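PDB 6SMO: Ketoacyl_synth_N domain-containing protein from Photorhabdus luminescens subsp. laumondii, which probably contributes to ketosynthase-type chain elongation in lipid or polyketide assembly, as a thiolase-fold subunit paired with a second ketosynthase-like chain. Local coordinates for residues S158-M163 and I354-N359; G246-Y250 and Y264-L268; A325-L329 and T349-I354. All blocks are in the same frame, centred on the assembly; numbering follows the deposited sequence.

Contact 1. Residues S158-M163 and I354-N359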
# COMPACT_ATOMS: atom_id res chain seq x y z
N SER C 158 1.78 -3.22 11.61
CA SER C 158 2.63 -2.74 12.73
C SER C 158 3.68 -3.81 13.08
O SER C 158 3.28 -4.96 13.35
CB SER C 158 1.81 -2.36 13.93
OG SER C 158 1.22 -1.08 13.75
N ASP C 159 4.96 -3.43 13.03
CA ASP C 159 6.13 -4.21 13.52
C ASP C 159 6.54 -5.28 12.50
O ASP C 159 7.74 -5.34 12.17
CB ASP C 159 5.87 -4.80 14.91
CG ASP C 159 5.53 -3.75 15.96
OD1 ASP C 159 6.32 -2.79 16.10
OD2 ASP C 159 4.47 -3.88 16.61
N VAL C 160 5.59 -6.08 11.99
CA VAL C 160 5.86 -7.29 11.16
C VAL C 160 5.57 -7.01 9.67
O VAL C 160 5.28 -7.98 8.95
CB VAL C 160 5.07 -8.52 11.66
CG1 VAL C 160 5.50 -8.92 13.07
CG2 VAL C 160 3.56 -8.32 11.60
N ALA C 161 5.66 -5.75 9.23
CA ALA C 161 5.41 -5.33 7.83
C ALA C 161 6.47 -5.95 6.90
O ALA C 161 6.08 -6.62 5.92
CB ALA C 161 5.40 -3.83 7.72
N GLY C 162 7.75 -5.73 7.21
CA GLY C 162 8.89 -6.22 6.42
C GLY C 162 9.04 -7.73 6.50
O GLY C 162 9.52 -8.32 5.52
N MET C 163 8.65 -8.33 7.63
CA MET C 163 8.71 -9.79 7.87
C MET C 163 7.74 -10.51 6.93
O MET C 163 8.10 -11.60 6.43
CB MET C 163 8.36 -10.13 9.33
CG MET C 163 9.00 -11.41 9.83
SD MET C 163 10.77 -11.20 10.18
CE MET C 163 11.18 -12.86 10.73
N ILE C 354 14.50 -16.82 12.33
CA ILE C 354 14.26 -15.47 12.93
C ILE C 354 12.77 -15.35 13.26
O ILE C 354 11.95 -15.72 12.40
CB ILE C 354 14.74 -14.36 11.98
CG1 ILE C 354 16.18 -14.59 11.52
CG2 ILE C 354 14.56 -12.99 12.61
CD1 ILE C 354 16.44 -14.18 10.09
N GLN C 355 12.45 -14.84 14.45
CA GLN C 355 11.05 -14.61 14.91
C GLN C 355 10.85 -13.12 15.22
O GLN C 355 11.78 -12.50 15.77
CB GLN C 355 10.74 -15.46 16.15
CG GLN C 355 9.25 -15.54 16.46
CD GLN C 355 8.96 -16.34 17.70
OE1 GLN C 355 8.23 -17.33 17.67
NE2 GLN C 355 9.53 -15.92 18.82
N ARG C 356 9.68 -12.59 14.86
CA ARG C 356 9.20 -11.24 15.24
C ARG C 356 7.70 -11.31 15.54
O ARG C 356 7.03 -12.21 14.98
CB ARG C 356 9.48 -10.22 14.13
CG ARG C 356 10.83 -9.54 14.22
CD ARG C 356 10.70 -8.03 14.12
NE ARG C 356 10.04 -7.47 15.29
CZ ARG C 356 9.59 -6.22 15.39
NH1 ARG C 356 9.00 -5.82 16.51
NH2 ARG C 356 9.72 -5.37 14.39
N PHE C 357 7.20 -10.41 16.38
CA PHE C 357 5.74 -10.26 16.66
C PHE C 357 5.43 -8.82 17.08
O PHE C 357 6.34 -8.11 17.55
CB PHE C 357 5.27 -11.30 17.69
CG PHE C 357 6.18 -11.58 18.85
CD1 PHE C 357 6.21 -10.75 19.96
CD2 PHE C 357 6.98 -12.72 18.86
CE1 PHE C 357 7.03 -11.03 21.04
CE2 PHE C 357 7.80 -13.00 19.94
CZ PHE C 357 7.82 -12.15 21.03
N SER C 358 4.17 -8.43 16.90
CA SER C 358 3.65 -7.05 17.06
C SER C 358 3.04 -6.86 18.45
O SER C 358 2.96 -7.85 19.21
CB SER C 358 2.65 -6.73 15.99
OG SER C 358 1.44 -7.45 16.20
N ASN C 359 2.62 -5.63 18.76
CA ASN C 359 1.95 -5.24 20.03
C ASN C 359 0.54 -5.83 20.05
O ASN C 359 0.12 -6.31 21.13
CB ASN C 359 1.92 -3.72 20.19
CG ASN C 359 1.51 -3.29 21.59
OD1 ASN C 359 2.31 -3.36 22.52
ND2 ASN C 359 0.28 -2.83 21.74
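Asp159 and Arg356 cross at about a right angle, and their flat ends are turned well away from each other, with carboxylate and guanidinium planes 57° apart. Asp159 O lies 3.0 Å from Arg356 NH2, oblique to the guanidinium and too poorly angled to hydrogen-bond. NH1 of Arg356 comes over the CB of Asp159 at 3.7 Å but stays 4.1 Å from Asp159 OD1, too far for a salt bridge, so their attraction is probably diffuse. The strongest partner of the arginine lies elsewhere: its NE forms a salt bridge with Asp280. The other oxygen of Asp159 faces the chain after the strand. With CG set beside the backbone N (chi1 -58°), OD2 lies 3.3 Å from Ser358 CA and accepts a weak hydrogen bond from Asn359 N, bent to 143° at the hydrogen.

Val160, at the N-cap position of helix 161-175, puts CG1 against the backbone of 356-358, closest to Phe357 CA at 3.8 Å. One turn into the helix, Met163 bends at chi2, and its CE lies 3.9 Å from Ile354 CG2. The aspartate begins the loop-to-helix junction where catalytic ketosynthases probably carry their nucleophilic cysteine. Ser158 hydrogen-bonds to Asp166 and Ser168 of the PKS_KS domain-containing chain.

The contact is buried. Strand 351-356 runs between strand 275-278, parallel to it, and strand 362-369, antiparallel. Val160 and Met163 also touch Cys364 of strand 362-369, so the start of helix 161-175 spans two neighbouring strands, while helix 319-329 meets Ile354 on the same face.

Contact 2. Residues G246-Y250 and Y264-L268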
# COMPACT_ATOMS: atom_id res chain seq x y z
N GLY C 246 11.33 -21.85 4.84
CA GLY C 246 10.01 -21.75 5.48
C GLY C 246 9.63 -20.32 5.84
O GLY C 246 10.54 -19.50 6.07
N PHE C 247 8.32 -20.05 5.89
CA PHE C 247 7.72 -18.75 6.31
C PHE C 247 6.48 -19.03 7.17
O PHE C 247 5.67 -19.90 6.81
CB PHE C 247 7.37 -17.90 5.09
CG PHE C 247 6.58 -16.65 5.40
CD1 PHE C 247 7.05 -15.74 6.34
CD2 PHE C 247 5.38 -16.38 4.77
CE1 PHE C 247 6.33 -14.59 6.63
CE2 PHE C 247 4.66 -15.23 5.06
CZ PHE C 247 5.14 -14.34 5.99
N VAL C 248 6.36 -18.29 8.28
CA VAL C 248 5.25 -18.41 9.28
C VAL C 248 4.61 -17.02 9.44
O VAL C 248 5.37 -16.05 9.63
CB VAL C 248 5.77 -18.97 10.61
CG1 VAL C 248 4.79 -18.76 11.76
CG2 VAL C 248 6.13 -20.44 10.49
N ASP C 249 3.28 -16.94 9.37
CA ASP C 249 2.49 -15.69 9.51
C ASP C 249 1.15 -16.01 10.16
O ASP C 249 0.22 -16.42 9.43
CB ASP C 249 2.32 -15.00 8.15
CG ASP C 249 1.74 -13.60 8.22
OD1 ASP C 249 1.72 -13.02 9.32
OD2 ASP C 249 1.30 -13.09 7.16
N TYR C 250 1.06 -15.84 11.48
CA TYR C 250 -0.15 -16.12 12.31
C TYR C 250 -0.41 -14.95 13.25
O TYR C 250 0.41 -14.01 13.30
CB TYR C 250 0.02 -17.44 13.07
CG TYR C 250 -0.01 -18.67 12.20
CD1 TYR C 250 -1.21 -19.29 11.87
CD2 TYR C 250 1.16 -19.20 11.68
CE1 TYR C 250 -1.24 -20.42 11.07
CE2 TYR C 250 1.15 -20.33 10.87
CZ TYR C 250 -0.05 -20.94 10.57
OH TYR C 250 -0.07 -22.05 9.77
N TYR C 264 4.17 -23.40 15.92
CA TYR C 264 4.29 -23.31 14.44
C TYR C 264 5.68 -22.80 14.05
O TYR C 264 6.16 -23.16 12.96
CB TYR C 264 3.18 -22.43 13.85
CG TYR C 264 1.83 -23.08 13.80
CD1 TYR C 264 1.45 -23.87 12.72
CD2 TYR C 264 0.91 -22.93 14.83
CE1 TYR C 264 0.21 -24.48 12.67
CE2 TYR C 264 -0.33 -23.53 14.80
CZ TYR C 264 -0.69 -24.31 13.71
OH TYR C 264 -1.91 -24.91 13.66
N THR C 265 6.31 -21.99 14.91
CA THR C 265 7.72 -21.52 14.75
C THR C 265 8.67 -22.69 14.99
O THR C 265 9.73 -22.72 14.33
CB THR C 265 8.04 -20.35 15.69
OG1 THR C 265 6.97 -19.40 15.63
CG2 THR C 265 9.34 -19.66 15.35
N ALA C 266 8.32 -23.61 15.89
CA ALA C 266 9.11 -24.81 16.25
C ALA C 266 9.11 -25.81 15.08
O ALA C 266 10.08 -26.59 14.99
CB ALA C 266 8.56 -25.44 17.51
N GLU C 267 8.07 -25.80 14.24
CA GLU C 267 7.94 -26.69 13.06
C GLU C 267 8.98 -26.32 11.99
O GLU C 267 9.35 -27.23 11.22
CB GLU C 267 6.52 -26.62 12.48
CG GLU C 267 5.55 -27.60 13.11
CD GLU C 267 4.10 -27.44 12.69
OE1 GLU C 267 3.22 -27.91 13.44
OE2 GLU C 267 3.85 -26.86 11.62
N LEU C 268 9.42 -25.06 11.94
CA LEU C 268 10.41 -24.56 10.95
C LEU C 268 11.76 -25.29 11.12
O LEU C 268 12.46 -25.44 10.10
CB LEU C 268 10.61 -23.04 11.12
CG LEU C 268 9.49 -22.15 10.58
CD1 LEU C 268 9.79 -20.68 10.88
CD2 LEU C 268 9.30 -22.35 9.08
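Val248 and Leu268 make the close-packed half of this contact. CG2 of Val248 lies 3.7 Å from Leu268 CD1 and equally 3.7 Å from the carbonyl O of Tyr264, so one methyl touches both the turn's backbone and the leucine. The valine torsion accounts for this: at chi1 164° CG1 is anti to the backbone N, and CG2 is set toward the 264-268 turn. The second leucine methyl continues along the strand. Leu268 CD2 comes to 3.7 Å from Gly246 CA, and because Gly246 carries no side chain, the methyl can settle directly on the strand backbone. Thr265, buried like Val248, turns its OG1 to a hydrogen bond with Gln355 OE1.

The aromatic end is looser. Tyr250 and Tyr264 form an offset stack with centroids 4.6 Å apart and planes inclined by 29°. CZ of Tyr250 stands 3.9 Å above the Tyr264 plane, toward the rim; the offset leaves the rings only partly overlapped, and the tilt makes their spacing uneven. The PKS_KS domain-containing chain borders this end, its Ser181 packing on Tyr250 and its Arg121 on Tyr264. The solvent side is marked by Glu267, which is exposed and has a long, weak ion pair with Lys297.

Strand 242-251 is followed by helices 255-261 and 263-266 and then by strand 275-278, which runs parallel to it in the same sheet, with strands 362-369 and 351-356 between them. The arrangement is thus the helical part of a beta-alpha-beta crossover, in an outer helical layer of the thiolase fold.

Contact 3. Residues A325-L329 and T349-I354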
# COMPACT_ATOMS: atom_id res chain seq x y z
N ALA C 325 21.64 -12.83 8.85
CA ALA C 325 21.51 -14.31 8.87
C ALA C 325 21.97 -14.91 7.53
O ALA C 325 22.61 -15.97 7.55
CB ALA C 325 20.08 -14.70 9.18
N SER C 326 21.65 -14.24 6.42
CA SER C 326 22.05 -14.62 5.04
C SER C 326 23.58 -14.53 4.89
O SER C 326 24.16 -15.41 4.24
CB SER C 326 21.35 -13.78 4.01
OG SER C 326 19.94 -13.98 4.06
N SER C 327 24.19 -13.49 5.47
CA SER C 327 25.66 -13.24 5.44
C SER C 327 26.39 -14.30 6.28
O SER C 327 27.46 -14.76 5.83
CB SER C 327 25.98 -11.84 5.92
OG SER C 327 25.40 -10.86 5.08
N PHE C 328 25.83 -14.67 7.44
CA PHE C 328 26.39 -15.69 8.36
C PHE C 328 26.42 -17.06 7.67
O PHE C 328 27.46 -17.75 7.78
CB PHE C 328 25.59 -15.75 9.67
CG PHE C 328 26.01 -14.76 10.72
CD1 PHE C 328 27.26 -14.85 11.32
CD2 PHE C 328 25.16 -13.74 11.13
CE1 PHE C 328 27.66 -13.94 12.29
CE2 PHE C 328 25.56 -12.83 12.10
CZ PHE C 328 26.80 -12.93 12.68
N LEU C 329 25.34 -17.44 6.99
CA LEU C 329 25.15 -18.78 6.36
C LEU C 329 25.96 -18.89 5.05
O LEU C 329 26.12 -20.03 4.57
CB LEU C 329 23.66 -19.02 6.10
CG LEU C 329 22.81 -19.28 7.34
CD1 LEU C 329 21.33 -19.16 7.01
CD2 LEU C 329 23.11 -20.66 7.93
N THR C 349 26.71 -23.43 12.05
CA THR C 349 25.23 -23.51 11.92
C THR C 349 24.87 -23.69 10.44
O THR C 349 25.55 -23.08 9.59
CB THR C 349 24.56 -22.26 12.51
OG1 THR C 349 25.34 -21.79 13.61
CG2 THR C 349 23.15 -22.52 12.98
N ASN C 350 23.84 -24.50 10.15
CA ASN C 350 23.36 -24.80 8.77
C ASN C 350 21.93 -24.29 8.58
O ASN C 350 21.40 -24.46 7.46
CB ASN C 350 23.49 -26.29 8.44
CG ASN C 350 22.63 -27.18 9.32
OD1 ASN C 350 22.03 -26.73 10.30
ND2 ASN C 350 22.56 -28.46 8.98
N GLN C 351 21.31 -23.72 9.61
CA GLN C 351 19.94 -23.13 9.56
C GLN C 351 19.80 -22.04 10.63
O GLN C 351 20.11 -22.33 11.80
CB GLN C 351 18.88 -24.21 9.76
CG GLN C 351 17.46 -23.73 9.47
CD GLN C 351 16.44 -24.83 9.61
OE1 GLN C 351 16.54 -25.70 10.47
NE2 GLN C 351 15.42 -24.79 8.76
N ILE C 352 19.36 -20.84 10.23
CA ILE C 352 19.01 -19.72 11.16
C ILE C 352 17.52 -19.40 10.98
O ILE C 352 17.11 -19.13 9.84
CB ILE C 352 19.91 -18.48 10.91
CG1 ILE C 352 21.39 -18.81 11.12
CG2 ILE C 352 19.46 -17.31 11.78
CD1 ILE C 352 22.33 -17.72 10.66
N ILE C 353 16.77 -19.43 12.09
CA ILE C 353 15.31 -19.12 12.13
C ILE C 353 15.12 -17.84 12.95
O ILE C 353 15.54 -17.81 14.12
CB ILE C 353 14.52 -20.31 12.71
CG1 ILE C 353 14.60 -21.53 11.79
CG2 ILE C 353 13.07 -19.93 13.00
CD1 ILE C 353 14.38 -22.85 12.49
N ILE C 354 14.50 -16.82 12.33
CA ILE C 354 14.26 -15.47 12.93
C ILE C 354 12.77 -15.35 13.26
O ILE C 354 11.95 -15.72 12.40
CB ILE C 354 14.74 -14.36 11.98
CG1 ILE C 354 16.18 -14.59 11.52
CG2 ILE C 354 14.56 -12.99 12.61
CD1 ILE C 354 16.44 -14.18 10.09
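This is an apolar helix-on-sheet contact in the interior of the C-terminal half of the fold, between residues 325-329 of helix 319-329 and strand 351-356. The two short segments run nearly antiparallel, at 171°, with their axes 9.0 Å apart at closest approach. Ile352 is the central side chain. Its CG1 is anti to the carbonyl carbon (chi1 -60°) and the chain extends from there, which carries CD1 up to the helix, 3.7 Å from Leu329 CG and 3.6 Å from the carbonyl O of Ala325. Its other branch, CG2, meets Ala325 CB at 3.7 Å. Leu329 and Ile352 point oppositely and lie flank to flank. Beyond Ile352, Leu329 CD2 rests on the backbone just ahead of the strand, 3.8 Å from Thr349 O. At the other end, Ala325 CB takes the CD1 of Ile354 at 3.8 Å.

Phe328 adds its CB against Ile352 CD1 at 3.9 Å, while its ring turns off to a cation-pi contact with Lys24. The chain goes from strand 302-304 through this helix into strand 351-356, and both strands run parallel to strand 275-278 between them. Such a beta-alpha-beta unit belongs to the mixed five-stranded sheet of the thiolase fold, in strand order 3-2-4-5-1.

Contacts 1 and 3 share strand 351-356 and meet at Ile354, which is touched by both Met163 and Ala325: helices 161-175 and 319-329 therefore cover one face of the sheet. Contact 2 lies on the opposite face, and Gln355, turned that way, joins it through Thr265. Chemistry follows position. Contact 3 is buried and apolar. Contact 1 is also buried but mixes charge and backbone polarity where the strand gives way to loop and the partner chain is close. Contact 2, farther from the chain centre at about 17 Å, grades from aliphatic packing to a partly exposed aromatic stack.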